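Local coordinates for protein putative hemolysin (Streptococcus mutans UA159, PDB 2RK5) that is of unknown function but forms the transporter-associated domain of a CBS-domain membrane protein of the UPF0053 family, one that may bind flavin adenine dinucleotide, at residues V12-L18 and V34-F40; G63-I69 and L81-S86. One frame throughout, in Å; residues are numbered along the deposited sequence.

Contact 1 of 2, residues V12-L18 and V34-F40; sequences VLGTMTL and VDTIAGF
Ile37 presses its CG2 methyl into the type I turn Leu13-Met16, where CG2 lies 3.4 Å from Leu13 O and also meets Val12 CG2 and Met16 CB. Its CG1 is anti to the backbone N (chi1 -167°), which leaves CG2 facing the turn, and the bend at chi2 (59°) sets CD1 against Leu18 CD2, 3.8 Å away. Leu18, also on this tight side, meets Phe40 CB with CD2 and Val34 CG1 with CD1. Ala38 CB comes within 3.7 Å of Gly14 CA, an approach permitted by the glycine's bare backbone. The turn also supplies acceptors for the first N-H groups of helix 37-45, which have no partners within the helix itself: Ile37 N binds Met16 O at 2.9 Å, almost head-on to the carbonyl (C=O...N 177°), and Ala38 N reaches a lone pair of Gly14 O in the carbonyl plane. Thr36, the N-cap, accepts from Gly39 N through OG1 at 3.2 Å. A third bond, Leu18 N to Asp35 O (2.9 Å), flanks the single bridge between Thr17 and Thr36.

On the looser outer side Thr15 and Asp35, both exposed, turn their side chains away from the opposing segment, and Thr36 CG2 touches Thr15 O at 3.6 Å. Thr36 OG1 and Asp35 N both bond to the carboxylate of Asp75 of the second subunit, at the dimer contact. Inside, Ile37 packs on Phe21 of helix 18-25 and on Leu29, and Val12 on Phe25, seating the start of helix 37-45 between helix 18-25 and strand 77-85.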
loop_
_atom_site.group_PDB
_atom_site.type_symbol
_atom_site.label_atom_id
_atom_site.label_comp_id
_atom_site.label_asym_id
_atom_site.label_seq_id
_atom_site.Cartn_x
_atom_site.Cartn_y
_atom_site.Cartn_z
ATOM N N VAL A 12 13.242 -9.784 3.743
ATOM C CA VAL A 12 13.422 -8.428 4.274
ATOM C C VAL A 12 12.115 -7.877 4.814
ATOM O O VAL A 12 11.061 -8.130 4.250
ATOM C CB VAL A 12 14.012 -7.413 3.243
ATOM C CG1 VAL A 12 15.329 -7.956 2.700
ATOM C CG2 VAL A 12 13.049 -7.063 2.155
ATOM N N LEU A 13 12.233 -7.085 5.884
ATOM C CA LEU A 13 11.125 -6.323 6.391
ATOM C C LEU A 13 10.768 -5.216 5.408
ATOM O O LEU A 13 11.651 -4.532 4.877
ATOM C CB LEU A 13 11.437 -5.722 7.754
ATOM C CG LEU A 13 11.821 -6.751 8.816
ATOM C CD1 LEU A 13 11.940 -6.015 10.137
ATOM C CD2 LEU A 13 10.826 -7.922 8.905
ATOM N N GLY A 14 9.469 -5.051 5.167
ATOM C CA GLY A 14 9.007 -4.019 4.246
ATOM C C GLY A 14 9.431 -2.624 4.663
ATOM O O GLY A 14 9.553 -1.717 3.851
ATOM N N THR A 15 9.593 -2.445 5.964
ATOM C CA THR A 15 9.972 -1.142 6.543
ATOM C C THR A 15 11.467 -0.858 6.385
ATOM O O THR A 15 11.924 0.233 6.704
ATOM C CB THR A 15 9.592 -1.050 8.043
ATOM O OG1 THR A 15 10.099 -2.208 8.703
ATOM C CG2 THR A 15 8.088 -0.966 8.184
ATOM N N MET A 16 12.240 -1.836 5.905
ATOM C CA MET A 16 13.676 -1.577 5.641
ATOM C C MET A 16 13.797 -0.375 4.675
ATOM O O MET A 16 13.152 -0.314 3.627
ATOM C CB MET A 16 14.356 -2.821 5.070
ATOM C CG MET A 16 15.884 -2.719 4.894
ATOM S SD MET A 16 16.602 -4.288 4.252
ATOM C CE MET A 16 18.401 -4.173 4.746
ATOM N N THR A 17 14.608 0.616 5.047
ATOM C CA THR A 17 14.734 1.784 4.197
ATOM C C THR A 17 15.440 1.392 2.916
ATOM O O THR A 17 16.210 0.447 2.885
ATOM C CB THR A 17 15.525 2.929 4.868
ATOM O OG1 THR A 17 16.909 2.559 4.969
ATOM C CG2 THR A 17 14.975 3.239 6.265
ATOM N N LEU A 18 15.215 2.146 1.856
ATOM C CA LEU A 18 15.919 1.867 0.622
ATOM C C LEU A 18 17.405 2.062 0.787
ATOM O O LEU A 18 18.206 1.331 0.185
ATOM C CB LEU A 18 15.490 2.749 -0.522
ATOM C CG LEU A 18 14.321 2.296 -1.347
ATOM C CD1 LEU A 18 14.208 3.197 -2.610
ATOM C CD2 LEU A 18 14.420 0.796 -1.731
ATOM N N VAL A 34 9.341 7.514 -2.477
ATOM C CA VAL A 34 9.543 6.263 -1.799
ATOM C C VAL A 34 10.728 6.305 -0.838
ATOM O O VAL A 34 11.801 6.784 -1.205
ATOM C CB VAL A 34 9.772 5.141 -2.870
ATOM C CG1 VAL A 34 10.343 3.859 -2.278
ATOM C CG2 VAL A 34 8.453 4.911 -3.583
ATOM N N ASP A 35 10.514 5.738 0.349
ATOM C CA ASP A 35 11.551 5.622 1.360
ATOM C C ASP A 35 11.961 4.223 1.730
ATOM O O ASP A 35 13.074 4.038 2.234
ATOM C CB ASP A 35 11.105 6.382 2.607
ATOM C CG ASP A 35 11.001 7.877 2.331
ATOM O OD1 ASP A 35 12.002 8.471 1.870
ATOM O OD2 ASP A 35 9.932 8.428 2.564
ATOM N N THR A 36 11.057 3.257 1.543
ATOM C CA THR A 36 11.336 1.894 1.999
ATOM C C THR A 36 11.202 0.892 0.868
ATOM O O THR A 36 10.681 1.193 -0.199
ATOM C CB THR A 36 10.338 1.430 3.101
ATOM O OG1 THR A 36 9.012 1.315 2.566
ATOM C CG2 THR A 36 10.326 2.384 4.260
ATOM N N ILE A 37 11.730 -0.300 1.097
ATOM C CA ILE A 37 11.669 -1.365 0.105
ATOM C C ILE A 37 10.217 -1.750 -0.198
ATOM O O ILE A 37 9.899 -1.996 -1.378
ATOM C CB ILE A 37 12.546 -2.561 0.498
ATOM C CG1 ILE A 37 12.714 -3.518 -0.694
ATOM C CG2 ILE A 37 12.056 -3.244 1.782
ATOM C CD1 ILE A 37 13.347 -2.888 -1.921
ATOM N N ALA A 38 9.333 -1.763 0.803
ATOM C CA ALA A 38 7.899 -2.005 0.493
ATOM C C ALA A 38 7.340 -0.919 -0.424
ATOM O O ALA A 38 6.559 -1.200 -1.344
ATOM C CB ALA A 38 7.032 -2.115 1.751
ATOM N N GLY A 39 7.693 0.329 -0.158
ATOM C CA GLY A 39 7.227 1.424 -0.990
ATOM C C GLY A 39 7.716 1.250 -2.414
ATOM O O GLY A 39 6.972 1.494 -3.378
ATOM N N PHE A 40 8.990 0.890 -2.566
ATOM C CA PHE A 40 9.569 0.675 -3.901
ATOM C C PHE A 40 8.832 -0.459 -4.640
ATOM O O PHE A 40 8.475 -0.352 -5.836
ATOM C CB PHE A 40 11.053 0.364 -3.756
ATOM C CG PHE A 40 11.743 0.076 -5.047
ATOM C CD1 PHE A 40 12.296 1.082 -5.787
ATOM C CD2 PHE A 40 11.849 -1.212 -5.502
ATOM C CE1 PHE A 40 12.905 0.826 -6.986
ATOM C CE2 PHE A 40 12.471 -1.501 -6.708
ATOM C CZ PHE A 40 12.995 -0.476 -7.454
#

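Contact 2 of 2, residues G63-I69 and L81-S86; sequences GKHLELI and LKILVS
The carboxylate of Glu67 has Leu84 CD2 over one face, above OE1 at 3.9 Å. An extended chain with CG anti to the backbone N (chi1 -179°) carries the group out beside Leu84, the two side chains pointing the same way, while Glu67 also touches His56 and Glu58 of strand 56-61. At the end of the hairpin away from its turn, His65 sets its CB 3.8 Å from Ser86 OG, and that hydroxyl accepts from His65 N (2.9 Å) while Ser86 N binds His65 O.

These segments belong to the antiparallel hairpin of strands 64-74 and 77-85, the latter central among the five; the short segments 64-69 and 81-85 run at 157° to each other. Glu67-Leu84 and Ile69-Lys82 are hydrogen-bonded pairs, each joined by two N-H...O bonds; Leu66-Val85 and Leu68-Ile83 are non-hydrogen-bonded pairs.

On the face bearing those last four residues, Leu66 CD2 lies 3.7 Å from Val85 CG2, and Ile83 CD1 meets Leu68 CG at the same distance. Leu68 also packs on Tyr41 of helix 37-45. On the reverse face, Ile69 CD1 crosses to Leu84 CD2 at 3.7 Å. Toward the hairpin turn, Leu81 CD2 reaches 3.4 Å from Ile69 O.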
loop_
_atom_site.group_PDB
_atom_site.type_symbol
_atom_site.label_atom_id
_atom_site.label_comp_id
_atom_site.label_asym_id
_atom_site.label_seq_id
_atom_site.Cartn_x
_atom_site.Cartn_y
_atom_site.Cartn_z
ATOM N N GLY A 63 24.572 -4.482 -11.559
ATOM C CA GLY A 63 24.871 -5.785 -12.107
ATOM C C GLY A 63 24.205 -6.956 -11.417
ATOM O O GLY A 63 24.426 -8.103 -11.805
ATOM N N LYS A 64 23.401 -6.674 -10.401
ATOM C CA LYS A 64 22.592 -7.703 -9.746
ATOM C C LYS A 64 21.168 -7.673 -10.321
ATOM O O LYS A 64 20.598 -6.584 -10.552
ATOM C CB LYS A 64 22.497 -7.470 -8.239
ATOM C CG LYS A 64 23.813 -7.568 -7.448
ATOM C CD LYS A 64 24.286 -6.122 -7.173
ATOM C CE LYS A 64 25.650 -6.034 -6.634
ATOM N NZ LYS A 64 26.287 -4.738 -6.874
ATOM N N HIS A 65 20.610 -8.853 -10.590
ATOM C CA HIS A 65 19.190 -8.972 -10.899
ATOM C C HIS A 65 18.504 -9.347 -9.600
ATOM O O HIS A 65 18.942 -10.250 -8.922
ATOM C CB HIS A 65 18.917 -10.044 -11.953
ATOM C CG HIS A 65 17.462 -10.357 -12.132
ATOM N ND1 HIS A 65 16.690 -9.811 -13.136
ATOM C CD2 HIS A 65 16.640 -11.174 -11.433
ATOM C CE1 HIS A 65 15.458 -10.277 -13.042
ATOM N NE2 HIS A 65 15.397 -11.098 -12.008
ATOM N N LEU A 66 17.458 -8.608 -9.245
ATOM C CA LEU A 66 16.685 -8.863 -8.032
ATOM C C LEU A 66 15.265 -9.214 -8.446
ATOM O O LEU A 66 14.672 -8.544 -9.296
ATOM C CB LEU A 66 16.620 -7.616 -7.171
ATOM C CG LEU A 66 17.913 -6.980 -6.665
ATOM C CD1 LEU A 66 17.616 -5.756 -5.780
ATOM C CD2 LEU A 66 18.693 -7.964 -5.924
ATOM N N GLU A 67 14.714 -10.228 -7.794
ATOM C CA GLU A 67 13.287 -10.546 -7.919
ATOM C C GLU A 67 12.666 -10.325 -6.541
ATOM O O GLU A 67 13.113 -10.912 -5.559
ATOM C CB GLU A 67 13.049 -11.977 -8.413
ATOM C CG GLU A 67 11.577 -12.303 -8.566
ATOM C CD GLU A 67 11.297 -13.711 -9.057
ATOM O OE1 GLU A 67 12.215 -14.533 -9.058
ATOM O OE2 GLU A 67 10.132 -13.993 -9.396
ATOM N N LEU A 68 11.662 -9.455 -6.474
ATOM C CA LEU A 68 10.987 -9.109 -5.220
ATOM C C LEU A 68 9.587 -9.720 -5.259
ATOM O O LEU A 68 8.868 -9.524 -6.227
ATOM C CB LEU A 68 10.868 -7.607 -5.065
ATOM C CG LEU A 68 12.096 -6.751 -4.793
ATOM C CD1 LEU A 68 13.110 -6.937 -5.855
ATOM C CD2 LEU A 68 11.663 -5.295 -4.732
ATOM N N ILE A 69 9.221 -10.431 -4.195
ATOM C CA ILE A 69 7.930 -11.105 -4.098
ATOM C C ILE A 69 7.337 -10.875 -2.722
ATOM O O ILE A 69 8.032 -10.980 -1.725
ATOM C CB ILE A 69 8.047 -12.630 -4.314
ATOM C CG1 ILE A 69 8.948 -12.984 -5.494
ATOM C CG2 ILE A 69 6.654 -13.223 -4.546
ATOM C CD1 ILE A 69 9.166 -14.511 -5.646
ATOM N N LEU A 81 9.059 -9.095 2.417
ATOM C CA LEU A 81 9.347 -9.433 1.032
ATOM C C LEU A 81 10.389 -10.532 0.971
ATOM O O LEU A 81 11.322 -10.548 1.769
ATOM C CB LEU A 81 9.909 -8.232 0.286
ATOM C CG LEU A 81 8.974 -7.117 -0.155
ATOM C CD1 LEU A 81 9.816 -5.910 -0.608
ATOM C CD2 LEU A 81 8.098 -7.588 -1.327
ATOM N N LYS A 82 10.250 -11.414 -0.014
ATOM C CA LYS A 82 11.289 -12.340 -0.415
ATOM C C LYS A 82 12.106 -11.701 -1.534
ATOM O O LYS A 82 11.532 -11.170 -2.477
ATOM C CB LYS A 82 10.671 -13.626 -0.923
ATOM C CG LYS A 82 11.658 -14.744 -1.166
ATOM C CD LYS A 82 10.923 -15.981 -1.675
ATOM C CE LYS A 82 11.736 -17.207 -1.521
ATOM N NZ LYS A 82 10.884 -18.418 -1.772
ATOM N N ILE A 83 13.429 -11.743 -1.412
ATOM C CA ILE A 83 14.347 -11.176 -2.413
ATOM C C ILE A 83 15.216 -12.300 -2.911
ATOM O O ILE A 83 15.869 -12.964 -2.125
ATOM C CB ILE A 83 15.279 -10.105 -1.794
ATOM C CG1 ILE A 83 14.461 -9.121 -0.968
ATOM C CG2 ILE A 83 16.129 -9.411 -2.884
ATOM C CD1 ILE A 83 13.509 -8.239 -1.714
ATOM N N LEU A 84 15.204 -12.514 -4.221
ATOM C CA LEU A 84 16.101 -13.491 -4.842
ATOM C C LEU A 84 17.110 -12.736 -5.687
ATOM O O LEU A 84 16.723 -11.901 -6.536
ATOM C CB LEU A 84 15.299 -14.431 -5.737
ATOM C CG LEU A 84 14.189 -15.289 -5.104
ATOM C CD1 LEU A 84 14.472 -15.632 -3.684
ATOM C CD2 LEU A 84 12.848 -14.667 -5.243
ATOM N N VAL A 85 18.394 -13.004 -5.444
ATOM C CA VAL A 85 19.461 -12.286 -6.132
ATOM C C VAL A 85 20.108 -13.163 -7.197
ATOM O O VAL A 85 20.428 -14.339 -6.945
ATOM C CB VAL A 85 20.541 -11.783 -5.151
ATOM C CG1 VAL A 85 21.579 -10.946 -5.885
ATOM C CG2 VAL A 85 19.901 -10.931 -4.022
ATOM N N SER A 86 20.267 -12.552 -8.372
ATOM C CA SER A 86 20.657 -13.150 -9.654
ATOM C C SER A 86 20.300 -14.570 -9.910
ATOM O O SER A 86 19.097 -14.842 -9.962
ATOM C CB SER A 86 22.063 -12.734 -10.022
ATOM O OG SER A 86 22.013 -11.334 -10.150
#

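How the contacts relate
Contacts 1 and 2 follow one another along the chain. Their centres are about 14 Å apart, on opposite sides of the chain's centre, yet they meet through neighbouring strands of one sheet. Strand 9-13, which leads into the turn of contact 1, pairs with strand 77-85 of contact 2, and Val12 N lies 2.9 Å from Leu81 O in a probable hydrogen bond. The side chain of Ile37 belongs to both contacts' packing: CG1 comes to 3.8 Å from Leu81 CD1, and CD1 to 4.1 Å from Leu68 CD2. Val12 CG1 adds a contact with Ile83 CG1 at 3.9 Å. Contact 1 also reaches the second subunit, whereas contact 2 stays within its own chain.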